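Long-range contacts in SusD superfamily protein (Bacteroides vulgatus, PDB 3MYV), which probably binds polysaccharides at the bacterial outer membrane for uptake by a SusD-type system: residues A[13-17]-A[105-109]; A[114-118]-A[166-171]; A[132-136]-A[201-205]; A[193-197]-A[212-216]; A[402-408]-A[421-425]. One frame throughout, in Å; residues are numbered along the deposited sequence. Where two conformers were deposited one is given.

Contact 1 (A[13-17]-A[105-109])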
# COMPACT_ATOMS: atom_id res chain seq x y z
N VAL A 13 17.34 14.03 -21.55
CA VAL A 13 16.03 13.76 -20.95
C VAL A 13 15.63 12.27 -21.12
O VAL A 13 15.03 11.67 -20.22
CB VAL A 13 14.94 14.70 -21.52
CG1 VAL A 13 13.55 14.24 -21.14
CG2 VAL A 13 15.20 16.14 -21.02
N THR A 14 16.00 11.67 -22.25
CA THR A 14 15.77 10.24 -22.46
C THR A 14 16.54 9.41 -21.41
O THR A 14 15.97 8.50 -20.80
CB THR A 14 16.10 9.82 -23.90
OG1 THR A 14 15.11 10.37 -24.77
CG2 THR A 14 16.10 8.30 -24.07
N ASP A 15 17.80 9.75 -21.15
CA ASP A 15 18.55 9.10 -20.09
C ASP A 15 17.80 9.21 -18.77
O ASP A 15 17.78 8.25 -18.00
CB ASP A 15 19.96 9.69 -19.90
CG ASP A 15 20.88 9.43 -21.08
OD1 ASP A 15 20.67 8.46 -21.82
OD2 ASP A 15 21.82 10.23 -21.25
N VAL A 16 17.22 10.38 -18.50
CA VAL A 16 16.50 10.58 -17.24
C VAL A 16 15.28 9.68 -17.19
O VAL A 16 15.02 9.05 -16.16
CB VAL A 16 16.11 12.03 -16.97
CG1 VAL A 16 15.29 12.13 -15.69
CG2 VAL A 16 17.41 12.92 -16.87
N ASP A 17 14.55 9.60 -18.30
CA ASP A 17 13.33 8.77 -18.37
C ASP A 17 13.69 7.32 -18.06
O ASP A 17 12.99 6.63 -17.29
CB ASP A 17 12.66 8.92 -19.75
CG ASP A 17 11.29 8.28 -19.83
OD1 ASP A 17 10.61 8.15 -18.79
OD2 ASP A 17 10.86 7.91 -20.95
N LYS A 105 9.01 17.96 -20.09
CA LYS A 105 9.14 16.55 -19.75
C LYS A 105 10.16 16.32 -18.63
O LYS A 105 9.91 15.52 -17.73
CB LYS A 105 9.48 15.71 -20.99
CG LYS A 105 9.49 14.22 -20.69
CD LYS A 105 9.78 13.34 -21.90
CE LYS A 105 9.79 11.87 -21.46
NZ LYS A 105 10.26 10.94 -22.53
N LEU A 106 11.28 17.03 -18.66
CA LEU A 106 12.29 16.90 -17.60
C LEU A 106 11.68 17.27 -16.26
O LEU A 106 11.94 16.61 -15.26
CB LEU A 106 13.55 17.76 -17.87
CG LEU A 106 14.68 17.66 -16.83
CD1 LEU A 106 15.14 16.23 -16.71
CD2 LEU A 106 15.85 18.61 -17.19
N ASN A 107 10.86 18.31 -16.25
CA ASN A 107 10.17 18.74 -15.04
C ASN A 107 9.19 17.66 -14.55
O ASN A 107 9.07 17.43 -13.35
CB ASN A 107 9.43 20.07 -15.28
CG ASN A 107 9.67 21.07 -14.18
OD1 ASN A 107 10.63 20.95 -13.41
ND2 ASN A 107 8.82 22.08 -14.10
N ALA A 108 8.48 17.03 -15.49
CA ALA A 108 7.57 15.92 -15.17
C ALA A 108 8.33 14.75 -14.54
O ALA A 108 7.90 14.14 -13.54
CB ALA A 108 6.84 15.47 -16.42
N LEU A 109 9.48 14.44 -15.12
CA LEU A 109 10.33 13.37 -14.61
C LEU A 109 10.90 13.70 -13.22
O LEU A 109 10.98 12.83 -12.34
CB LEU A 109 11.43 13.03 -15.60
CG LEU A 109 10.95 12.34 -16.88
CD1 LEU A 109 12.06 12.33 -17.97
CD2 LEU A 109 10.46 10.93 -16.60
O HOH W 1 12.55 11.71 -23.37

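Contact 2 (A[114-118]-A[166-171])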
# COMPACT_ATOMS: atom_id res chain seq x y z
N MSE A 114 10.44 12.60 -7.38
CA MSE A 114 10.08 13.02 -6.04
C MSE A 114 8.92 12.20 -5.51
O MSE A 114 8.87 11.93 -4.31
CB MSE A 114 9.77 14.52 -5.99
CG MSE A 114 10.96 15.42 -6.32
SE MSE A 114 10.45 17.27 -6.61
CE MSE A 114 9.98 17.72 -4.82
N ALA A 115 7.95 11.85 -6.36
CA ALA A 115 6.81 11.00 -5.93
C ALA A 115 7.31 9.61 -5.47
O ALA A 115 6.87 9.09 -4.46
CB ALA A 115 5.78 10.87 -7.08
N VAL A 116 8.23 9.03 -6.24
CA VAL A 116 8.89 7.76 -5.86
C VAL A 116 9.58 7.87 -4.49
O VAL A 116 9.38 7.04 -3.60
CB VAL A 116 9.85 7.26 -6.97
CG1 VAL A 116 10.61 6.00 -6.50
CG2 VAL A 116 9.06 6.95 -8.30
N ILE A 117 10.31 8.96 -4.28
CA ILE A 117 10.99 9.19 -3.00
C ILE A 117 9.99 9.26 -1.85
O ILE A 117 10.17 8.64 -0.81
CB ILE A 117 11.85 10.49 -3.09
CG1 ILE A 117 13.08 10.21 -3.96
CG2 ILE A 117 12.20 11.03 -1.68
CD1 ILE A 117 13.85 11.50 -4.46
N ALA A 118 8.90 9.98 -2.07
CA ALA A 118 7.86 10.11 -1.07
C ALA A 118 7.22 8.75 -0.74
O ALA A 118 7.04 8.43 0.41
CB ALA A 118 6.78 11.14 -1.54
N PHE A 166 8.58 15.99 5.58
CA PHE A 166 9.30 15.86 4.33
C PHE A 166 8.48 15.21 3.20
O PHE A 166 8.47 15.70 2.07
CB PHE A 166 10.58 15.04 4.52
CG PHE A 166 11.22 14.61 3.23
CD1 PHE A 166 11.89 15.53 2.44
CD2 PHE A 166 11.16 13.30 2.82
CE1 PHE A 166 12.45 15.16 1.24
CE2 PHE A 166 11.75 12.91 1.62
CZ PHE A 166 12.40 13.84 0.84
N ILE A 167 7.83 14.10 3.52
CA ILE A 167 7.02 13.37 2.55
C ILE A 167 5.91 14.26 1.96
O ILE A 167 5.70 14.30 0.74
CB ILE A 167 6.40 12.09 3.22
CG1 ILE A 167 7.49 11.05 3.46
CG2 ILE A 167 5.30 11.50 2.36
CD1 ILE A 167 7.16 10.07 4.66
N ILE A 168 5.21 15.00 2.82
CA ILE A 168 4.09 15.81 2.35
C ILE A 168 4.55 16.98 1.47
O ILE A 168 4.01 17.22 0.37
CB ILE A 168 3.20 16.27 3.53
CG1 ILE A 168 2.42 15.05 4.09
CG2 ILE A 168 2.24 17.39 3.07
CD1 ILE A 168 1.93 15.20 5.54
N GLU A 169 5.59 17.68 1.91
CA GLU A 169 6.17 18.81 1.16
C GLU A 169 6.68 18.34 -0.20
O GLU A 169 6.51 19.03 -1.21
CB GLU A 169 7.33 19.45 1.92
CG GLU A 169 6.95 20.56 2.84
CD GLU A 169 8.17 21.19 3.55
OE1 GLU A 169 9.28 21.25 2.95
OE2 GLU A 169 7.99 21.61 4.72
N THR A 170 7.34 17.20 -0.19
CA THR A 170 7.86 16.60 -1.41
C THR A 170 6.75 16.27 -2.40
O THR A 170 6.83 16.61 -3.59
CB THR A 170 8.65 15.34 -1.07
OG1 THR A 170 9.76 15.72 -0.27
CG2 THR A 170 9.14 14.66 -2.33
N LEU A 171 5.70 15.62 -1.92
CA LEU A 171 4.62 15.21 -2.79
C LEU A 171 3.77 16.42 -3.23
O LEU A 171 3.37 16.47 -4.38
CB LEU A 171 3.81 14.11 -2.08
CG LEU A 171 3.02 13.07 -2.84
CD1 LEU A 171 3.70 12.53 -4.08
CD2 LEU A 171 2.68 11.99 -1.80

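Contact 3 (A[132-136]-A[201-205])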
# COMPACT_ATOMS: atom_id res chain seq x y z
N TYR A 132 1.83 7.60 13.06
CA TYR A 132 1.84 9.02 13.39
C TYR A 132 0.77 9.38 14.40
O TYR A 132 1.03 10.17 15.33
CB TYR A 132 1.66 9.88 12.13
CG TYR A 132 1.58 11.35 12.47
CD1 TYR A 132 2.73 12.10 12.62
CD2 TYR A 132 0.36 11.99 12.71
CE1 TYR A 132 2.69 13.42 12.94
CE2 TYR A 132 0.30 13.32 13.06
CZ TYR A 132 1.47 14.03 13.17
OH TYR A 132 1.44 15.36 13.53
N THR A 133 -0.43 8.83 14.20
CA THR A 133 -1.58 9.18 15.02
C THR A 133 -1.45 8.68 16.46
O THR A 133 -2.17 9.15 17.31
CB THR A 133 -2.90 8.66 14.38
OG1 THR A 133 -2.70 7.32 13.91
CG2 THR A 133 -3.28 9.55 13.21
N LYS A 134 -0.51 7.79 16.77
CA LYS A 134 -0.31 7.38 18.19
C LYS A 134 0.14 8.53 19.11
O LYS A 134 -0.31 8.65 20.26
CB LYS A 134 0.70 6.23 18.30
CG LYS A 134 0.85 5.70 19.73
CD LYS A 134 1.85 4.57 19.80
CE LYS A 134 1.86 3.97 21.19
NZ LYS A 134 2.95 2.95 21.31
N ASP A 135 0.99 9.39 18.57
CA ASP A 135 1.81 10.25 19.40
C ASP A 135 2.32 11.47 18.65
O ASP A 135 3.41 11.99 18.94
CB ASP A 135 3.00 9.42 19.90
CG ASP A 135 3.92 8.96 18.78
OD1 ASP A 135 3.60 9.20 17.59
OD2 ASP A 135 4.98 8.38 19.10
N LYS A 136 1.54 11.95 17.68
CA LYS A 136 1.93 13.05 16.82
C LYS A 136 3.32 12.84 16.23
O LYS A 136 4.11 13.78 16.10
CB LYS A 136 1.83 14.39 17.57
CG LYS A 136 0.39 14.83 17.92
CD LYS A 136 -0.29 15.43 16.71
CE LYS A 136 -1.76 15.82 16.95
NZ LYS A 136 -2.54 15.74 15.65
N LEU A 201 -4.29 11.69 5.23
CA LEU A 201 -5.17 10.93 6.13
C LEU A 201 -4.40 10.23 7.23
O LEU A 201 -4.75 10.32 8.43
CB LEU A 201 -6.00 9.90 5.32
CG LEU A 201 -7.09 9.12 6.06
CD1 LEU A 201 -8.28 10.04 6.32
CD2 LEU A 201 -7.55 7.83 5.30
N TYR A 202 -3.31 9.56 6.85
CA TYR A 202 -2.41 8.95 7.81
C TYR A 202 -1.81 9.98 8.78
O TYR A 202 -1.49 9.65 9.91
CB TYR A 202 -1.28 8.22 7.13
CG TYR A 202 -1.55 6.78 6.69
CD1 TYR A 202 -2.52 6.49 5.74
CD2 TYR A 202 -0.78 5.74 7.18
CE1 TYR A 202 -2.74 5.19 5.32
CE2 TYR A 202 -0.97 4.44 6.75
CZ TYR A 202 -1.94 4.18 5.82
OH TYR A 202 -2.15 2.89 5.42
N HIS A 203 -1.64 11.22 8.29
CA HIS A 203 -1.10 12.32 9.09
C HIS A 203 -2.15 13.07 9.94
O HIS A 203 -1.82 14.04 10.64
CB HIS A 203 -0.37 13.28 8.16
CG HIS A 203 0.59 14.21 8.86
ND1 HIS A 203 0.51 15.59 8.73
CD2 HIS A 203 1.64 13.96 9.67
CE1 HIS A 203 1.48 16.14 9.45
NE2 HIS A 203 2.19 15.17 10.02
N ASP A 204 -3.40 12.60 9.93
CA ASP A 204 -4.54 13.25 10.62
C ASP A 204 -4.90 14.62 10.06
O ASP A 204 -5.56 15.42 10.75
CB ASP A 204 -4.28 13.37 12.15
CG ASP A 204 -5.43 12.82 13.01
OD1 ASP A 204 -6.50 12.43 12.48
OD2 ASP A 204 -5.27 12.78 14.24
N ASP A 205 -4.49 14.92 8.83
CA ASP A 205 -4.86 16.17 8.18
C ASP A 205 -6.19 15.88 7.46
O ASP A 205 -6.25 15.83 6.24
CB ASP A 205 -3.81 16.62 7.16
CG ASP A 205 -2.48 17.00 7.78
OD1 ASP A 205 -2.43 17.67 8.85
OD2 ASP A 205 -1.46 16.63 7.14
O HOH W 2 -1.04 7.38 11.55
O HOH W 3 -2.80 13.17 15.42

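Contact 4 (A[193-197]-A[212-216])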
# COMPACT_ATOMS: atom_id res chain seq x y z
N ARG A 193 -1.45 12.55 -6.55
CA ARG A 193 -2.49 13.17 -5.73
C ARG A 193 -3.24 12.11 -4.90
O ARG A 193 -3.56 12.36 -3.74
CB ARG A 193 -3.49 13.96 -6.59
CG ARG A 193 -2.84 15.14 -7.36
CD ARG A 193 -3.79 15.68 -8.42
NE ARG A 193 -4.93 16.37 -7.83
CZ ARG A 193 -6.08 16.59 -8.44
NH1 ARG A 193 -6.31 16.11 -9.67
NH2 ARG A 193 -7.01 17.29 -7.82
N ALA A 194 -3.48 10.93 -5.46
CA ALA A 194 -4.14 9.87 -4.70
C ALA A 194 -3.26 9.49 -3.49
O ALA A 194 -3.76 9.34 -2.37
CB ALA A 194 -4.45 8.65 -5.61
N LEU A 195 -1.95 9.34 -3.72
CA LEU A 195 -1.03 8.97 -2.66
C LEU A 195 -0.99 10.07 -1.56
O LEU A 195 -1.01 9.77 -0.36
CB LEU A 195 0.38 8.72 -3.24
CG LEU A 195 1.50 8.36 -2.27
CD1 LEU A 195 1.17 7.15 -1.42
CD2 LEU A 195 2.84 8.14 -3.00
N LEU A 196 -0.94 11.32 -2.00
CA LEU A 196 -0.94 12.48 -1.09
C LEU A 196 -2.21 12.52 -0.23
O LEU A 196 -2.15 12.86 0.96
CB LEU A 196 -0.80 13.78 -1.89
CG LEU A 196 -0.71 15.09 -1.10
CD1 LEU A 196 0.42 14.99 -0.07
CD2 LEU A 196 -0.53 16.32 -1.98
N ALA A 197 -3.38 12.21 -0.82
CA ALA A 197 -4.62 12.16 -0.03
C ALA A 197 -4.49 11.09 1.05
O ALA A 197 -4.89 11.32 2.19
CB ALA A 197 -5.84 11.91 -0.89
N LEU A 212 -8.71 17.14 -0.98
CA LEU A 212 -7.94 16.58 -2.09
C LEU A 212 -8.66 15.38 -2.70
O LEU A 212 -8.76 15.26 -3.94
CB LEU A 212 -6.52 16.19 -1.65
CG LEU A 212 -5.61 15.60 -2.75
CD1 LEU A 212 -5.58 16.46 -4.02
CD2 LEU A 212 -4.19 15.41 -2.24
N ALA A 213 -9.16 14.49 -1.84
CA ALA A 213 -9.82 13.26 -2.34
C ALA A 213 -11.06 13.65 -3.13
O ALA A 213 -11.33 13.12 -4.21
CB ALA A 213 -10.21 12.30 -1.18
N ASP A 214 -11.81 14.61 -2.59
CA ASP A 214 -13.00 15.13 -3.26
C ASP A 214 -12.67 15.72 -4.64
O ASP A 214 -13.36 15.45 -5.62
CB ASP A 214 -13.65 16.19 -2.35
CG ASP A 214 -14.87 16.86 -2.99
OD1 ASP A 214 -15.90 16.19 -3.21
OD2 ASP A 214 -14.76 18.05 -3.28
N GLN A 215 -11.61 16.53 -4.72
CA GLN A 215 -11.30 17.20 -5.99
C GLN A 215 -10.78 16.21 -7.00
O GLN A 215 -11.04 16.35 -8.20
CB GLN A 215 -10.28 18.34 -5.80
CG GLN A 215 -10.14 19.21 -7.06
CD GLN A 215 -11.45 19.88 -7.44
OE1 GLN A 215 -12.03 20.62 -6.65
NE2 GLN A 215 -11.92 19.63 -8.66
N LEU A 216 -10.03 15.21 -6.52
CA LEU A 216 -9.46 14.18 -7.38
C LEU A 216 -10.58 13.35 -8.00
O LEU A 216 -10.53 13.00 -9.19
CB LEU A 216 -8.49 13.29 -6.54
CG LEU A 216 -7.75 12.15 -7.25
CD1 LEU A 216 -6.97 12.67 -8.42
CD2 LEU A 216 -6.80 11.39 -6.27

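Contact 5 (A[402-408]-A[421-425])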
# COMPACT_ATOMS: atom_id res chain seq x y z
N LEU A 402 -4.55 -0.03 12.71
CA LEU A 402 -3.59 0.44 13.72
C LEU A 402 -3.54 1.97 13.77
O LEU A 402 -3.49 2.53 14.85
CB LEU A 402 -2.19 -0.17 13.53
CG LEU A 402 -1.77 -0.86 14.83
CD1 LEU A 402 -2.81 -1.87 15.23
CD2 LEU A 402 -0.40 -1.51 14.75
N ARG A 403 -3.61 2.65 12.62
CA ARG A 403 -3.53 4.13 12.60
C ARG A 403 -4.77 4.78 13.20
O ARG A 403 -4.73 5.95 13.57
CB ARG A 403 -3.27 4.68 11.18
CG ARG A 403 -4.47 4.57 10.21
CD ARG A 403 -4.09 4.98 8.79
NE ARG A 403 -5.12 4.54 7.87
CZ ARG A 403 -6.33 5.10 7.76
NH1 ARG A 403 -6.66 6.17 8.47
NH2 ARG A 403 -7.19 4.59 6.91
N ASN A 404 -5.88 4.03 13.28
CA ASN A 404 -7.06 4.51 13.97
C ASN A 404 -7.15 4.05 15.43
O ASN A 404 -8.21 4.11 16.03
CB ASN A 404 -8.30 4.07 13.22
CG ASN A 404 -8.60 4.97 12.07
OD1 ASN A 404 -8.94 6.13 12.28
ND2 ASN A 404 -8.42 4.48 10.85
N GLY A 405 -6.03 3.57 15.96
CA GLY A 405 -5.97 3.15 17.34
C GLY A 405 -6.86 1.97 17.69
O GLY A 405 -7.24 1.80 18.85
N LYS A 406 -7.14 1.11 16.71
CA LYS A 406 -7.96 -0.08 16.95
C LYS A 406 -7.14 -1.27 17.43
O LYS A 406 -5.94 -1.34 17.18
CB LYS A 406 -8.74 -0.48 15.71
CG LYS A 406 -9.61 0.63 15.09
CD LYS A 406 -10.75 1.06 16.04
CE LYS A 406 -11.60 2.13 15.40
NZ LYS A 406 -12.77 2.48 16.29
N THR A 407 -7.80 -2.22 18.08
CA THR A 407 -7.18 -3.51 18.40
C THR A 407 -7.57 -4.48 17.30
O THR A 407 -8.76 -4.65 17.01
CB THR A 407 -7.69 -4.06 19.72
OG1 THR A 407 -7.43 -3.10 20.73
CG2 THR A 407 -7.00 -5.39 20.07
N ILE A 408 -6.57 -5.08 16.65
CA ILE A 408 -6.81 -6.09 15.62
C ILE A 408 -7.03 -7.41 16.36
O ILE A 408 -6.17 -7.86 17.13
CB ILE A 408 -5.62 -6.20 14.64
CG1 ILE A 408 -5.25 -4.82 14.07
CG2 ILE A 408 -5.97 -7.15 13.47
CD1 ILE A 408 -4.00 -4.81 13.28
N GLU A 421 -3.24 -12.77 19.20
CA GLU A 421 -4.69 -12.62 19.07
C GLU A 421 -5.19 -11.19 19.18
O GLU A 421 -6.30 -10.89 18.72
CB GLU A 421 -5.39 -13.48 20.13
CG GLU A 421 -5.20 -14.97 19.92
CD GLU A 421 -6.05 -15.82 20.84
OE1 GLU A 421 -6.66 -15.29 21.79
OE2 GLU A 421 -6.12 -17.02 20.59
N GLU A 422 -4.42 -10.32 19.82
CA GLU A 422 -4.76 -8.90 19.89
C GLU A 422 -3.53 -8.08 19.58
O GLU A 422 -2.49 -8.25 20.23
CB GLU A 422 -5.31 -8.53 21.27
CG GLU A 422 -6.62 -9.23 21.56
CD GLU A 422 -7.35 -8.70 22.78
OE1 GLU A 422 -6.74 -8.04 23.64
OE2 GLU A 422 -8.57 -8.97 22.89
N VAL A 423 -3.61 -7.24 18.56
CA VAL A 423 -2.50 -6.38 18.15
C VAL A 423 -2.98 -4.94 18.12
O VAL A 423 -4.02 -4.64 17.52
CB VAL A 423 -1.95 -6.79 16.79
CG1 VAL A 423 -0.95 -5.74 16.25
CG2 VAL A 423 -1.31 -8.19 16.89
N ASP A 424 -2.25 -4.05 18.77
CA ASP A 424 -2.58 -2.63 18.74
C ASP A 424 -1.28 -1.86 18.67
O ASP A 424 -0.22 -2.47 18.58
CB ASP A 424 -3.45 -2.23 19.94
CG ASP A 424 -2.74 -2.31 21.25
OD1 ASP A 424 -1.49 -2.39 21.31
OD2 ASP A 424 -3.48 -2.28 22.25
N TRP A 425 -1.34 -0.54 18.74
CA TRP A 425 -0.15 0.26 18.54
C TRP A 425 0.82 0.28 19.75
O TRP A 425 1.82 1.00 19.73
CB TRP A 425 -0.51 1.65 18.02
CG TRP A 425 -1.31 2.54 18.90
CD1 TRP A 425 -1.40 2.49 20.26
CD2 TRP A 425 -2.11 3.67 18.49
NE1 TRP A 425 -2.22 3.50 20.72
CE2 TRP A 425 -2.65 4.25 19.66
CE3 TRP A 425 -2.38 4.26 17.25
CZ2 TRP A 425 -3.49 5.37 19.62
CZ3 TRP A 425 -3.22 5.39 17.22
CH2 TRP A 425 -3.76 5.92 18.39
O HOH W 4 -3.82 0.49 17.57
O HOH W 5 -5.91 -3.68 22.87

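Contact 1 (A[13-17]-A[105-109])
Val13 and Leu109 give up the most surface here, 69 and 65 Å², and their side chains meet methyl to methyl, Val13 CG1 lying 4.0 Å from Leu109 CD1. Placed opposite the backbone nitrogen (chi1 168°), Val13 CG1 also rests on the aliphatic part of Lys105, 3.9 Å from its CD. The second branch, Val13 CG2, turns to Leu106 and reaches its CB at 3.9 Å. Leu109 CD1 also rests on Val13 O and touches Val16 CG1 at 4.0 Å, serving two valines a helical turn apart. The segments 13-17 and 105-109, on helices 13-27 and 103-128, run 24° apart with axes 10.0 Å from each other; this side-by-side packing belongs to the helical part of the SusD fold, whose family is grouped with TPR proteins. Ile93 of helix 77-94 touches both Val16 and Leu106. At the polar margin the extended Lys105 chain carries NZ to 3.5 Å from Asp17 OD2, a weak, long salt bridge. The stronger partner of Asp17 is Arg186, in a salt bridge through OD1, and Leu109 CD2 packs 3.5 Å from that same Asp17 OD1. A water accepts from Lys105 NZ at 2.6 Å and also meets Thr14 OG1.

Contact 2 (A[114-118]-A[166-171])
Ala118 and Ile167 mark the closest backbone approach of the two segments, their CA atoms 4.9 Å apart. The segments run in nearly opposite directions, 160° between their N-to-C vectors, and their axes come within 8.9 Å, a short spacing that fits the small residues Ala115, Ala118 and Thr170 at the interface. This is antiparallel helix packing between helices 103-128 and 160-177, in the buried helical part of the SusD fold.

Thr170 is at the centre. Its CG2, not its hydroxyl, faces the other helix and sits 3.4 Å from Met114 O, with Met114 CB also in contact. The hydroxyl is turned back into its own helix, where Thr170 OG1 donates to Phe166 O over 2.7 Å. That donor stands 37° out of the carbonyl plane, on the face opposite to the one used by Thr170 N, so Phe166 O is gripped from both faces. The same oxygen, Thr170 OG1, also lies above one face of the Phe166 ring, offset toward its rim. The edge of that ring receives Ile117 CG2, 3.8 Å from Phe166 CZ, and the two side chains cross at about a right angle. Leu171 spreads its methyls over two alanines, CD1 lying 4.0 Å from Ala115 CB and CD2 turned to Ala118 CB. On the other side of this helix Ile168 packs on Ile199 of helix 189-202. The selenomethionine Met114 bends at its last torsion (chi3 69°), and that turn brings its CE methyl to 3.6 Å from Thr170 O.

Contact 3 (A[132-136]-A[201-205])
Tyr132 and His203 form the aromatic part of this contact. Tyr132 CG lies anti to the backbone N (chi1 177°), which extends the phenol ring toward His203. The ring centroids are 4.2 Å apart and the planes are inclined by 43°, so the pair is oblique, with the imidazole tilted over the phenol ring. His203 CD2 stands above the centre of that ring, and His203 NE2 lies 3.4 Å from Tyr132 CZ. Lys136 CA lies over the opposite face of Tyr132, offset toward the rim, while His203 O approaches Tyr132 CE2 to 3.3 Å. Were the Tyr132 ring reduced to the methyl of an alanine, the imidazole of His203 would probably lose the surface it leans on, and a gap would open toward Lys136.

Within 201-205, His203 ND1 donates to Asp205 OD2 over 2.7 Å at a nearly straight 168°, meeting it from above the carboxylate plane. The carboxylate oxygen lies in the imidazole plane, which fixes the rotation of the ring.

No direct hydrogen bond crosses the contact, and water makes the polar links. One water accepts from Thr133 N at 3.1 Å and donates to Tyr202 O at 2.8 Å. Another joins Lys136 NZ to Asp204 OD2, atoms that are themselves 4.3 Å apart, beyond a salt bridge. In van der Waals contact, the Thr133 CG2 methyl lies 3.9 Å from the carboxylate carbon Asp204 CG, the two side chains crossing at about a right angle.

Asp204, with positive phi, closes helix 189-202 in a Schellman motif. Tyr164 of helix 160-177 meets both the Tyr132 and His203 rings, while Thr133 OG1 is hydrogen-bonded to Arg403 O at the end of helix 397-403.

Contact 4 (A[193-197]-A[212-216])
The Arg193 guanidinium has Leu216 CD1 over one face, 3.6 Å above its plane and offset toward the rim, while Gln215 CG lies at its edge, 3.7 Å from Arg193 NH2. Leu212 CD1 comes in obliquely, 3.9 Å from Arg193 NE. The Gln215 amide is nearly coplanar with the guanidinium, 9° off. A bend in the arginine chain (chi3 70°) carries the guanidinium across the 212-216 turn, past Leu216 and up to Gln215. Helices 189-202 and 206-223 follow each other in sequence and pack as an antiparallel hairpin; the segments 193-197 and 212-216 make 153°, with axes 9.5 Å apart. Leu212 CD2 is pressed against the backbone of the first helix, 3.5 Å from Arg193 O, and also touches the side chains of Leu196 and Ala197. Leu216 CD2 reaches Ala194 CA at 3.4 Å. Cutting Leu212 back to an alanine is likely to open a gap beside Leu196 and Ala197 and remove one apolar support of the guanidinium. Val337 of helix 334-348 touches both Ala194 and Leu216. No hydrogen bond or salt bridge spans the segments: apolar packing joins them, and the charge of buried Arg193 is met by Asp219, which also accepts from Gln215 NE2.

Contact 5 (A[402-408]-A[421-425])
Ile408 and Val423 form an antiparallel hydrogen-bonded pair, with Ile408 N donating to Val423 O over 2.7 Å (168°) and Val423 N returning a bond to Ile408 O over 3.0 Å. Ile408 O also receives a CA-H...O contact from Glu422 CA at 3.3 Å.

The side chains of Ile408 and Val423 point to the same face of this small sheet, their CB atoms 4.3 Å apart. Thr407 CG2 rests on Glu422 CB at 3.8 Å. The Thr407 hydroxyl lies alongside Asp424, and a water links Thr407 OG1 to Asp424 OD2; the other oxygen, Asp424 OD1, accepts from Asp426 N. The Leu402 side chain packs along the Asp424 backbone, CD1 against Asp424 CA.

With chi1 at 64° Trp425 CG stands between the backbone nitrogen and the carbonyl carbon, and the indole lies flat against Gly405, whose CA is 3.6 Å from the centroid of the six-membered ring and only 14° off the normal, a CH-pi contact. A beta carbon on Gly405 would fall 3.0 Å from Trp425 CH2, and positive phi also favours glycine there. A second water sits over the same face of the indole; it donates to Lys406 O at 2.8 Å and makes weaker bonds to Leu402 O and Trp425 N.

Gly405 is the C-prime residue of the Schellman motif that ends helix 397-403, with the indole laid over the turn; beyond Lys406 and Thr407 the chain enters a two-stranded antiparallel sheet, 408-409 with 422-423, in the RagB/SusD region.

From the N terminus, contact 1 closes the first long loop, bringing helix 13-27 to the start of helix 103-128. Farther along that helix contact 2 opens, in series with contact 1. Contacts 2 and 3 cross, because 132-136 lies inside the loop that contact 2 closes at 166-171; they touch where Ile168 packs on His203. Contact 3 also crosses contact 4, a short local hairpin sharing helix 189-202, while Leu171 of contact 2 packs against Leu195 and Leu196. Contact 5, in series near the C terminus, closes the short loop between the end of helix 397-403 and strand 422-423. Arg403 and Trp425 there meet Thr133 and Lys134, tying the late segments to contact 3.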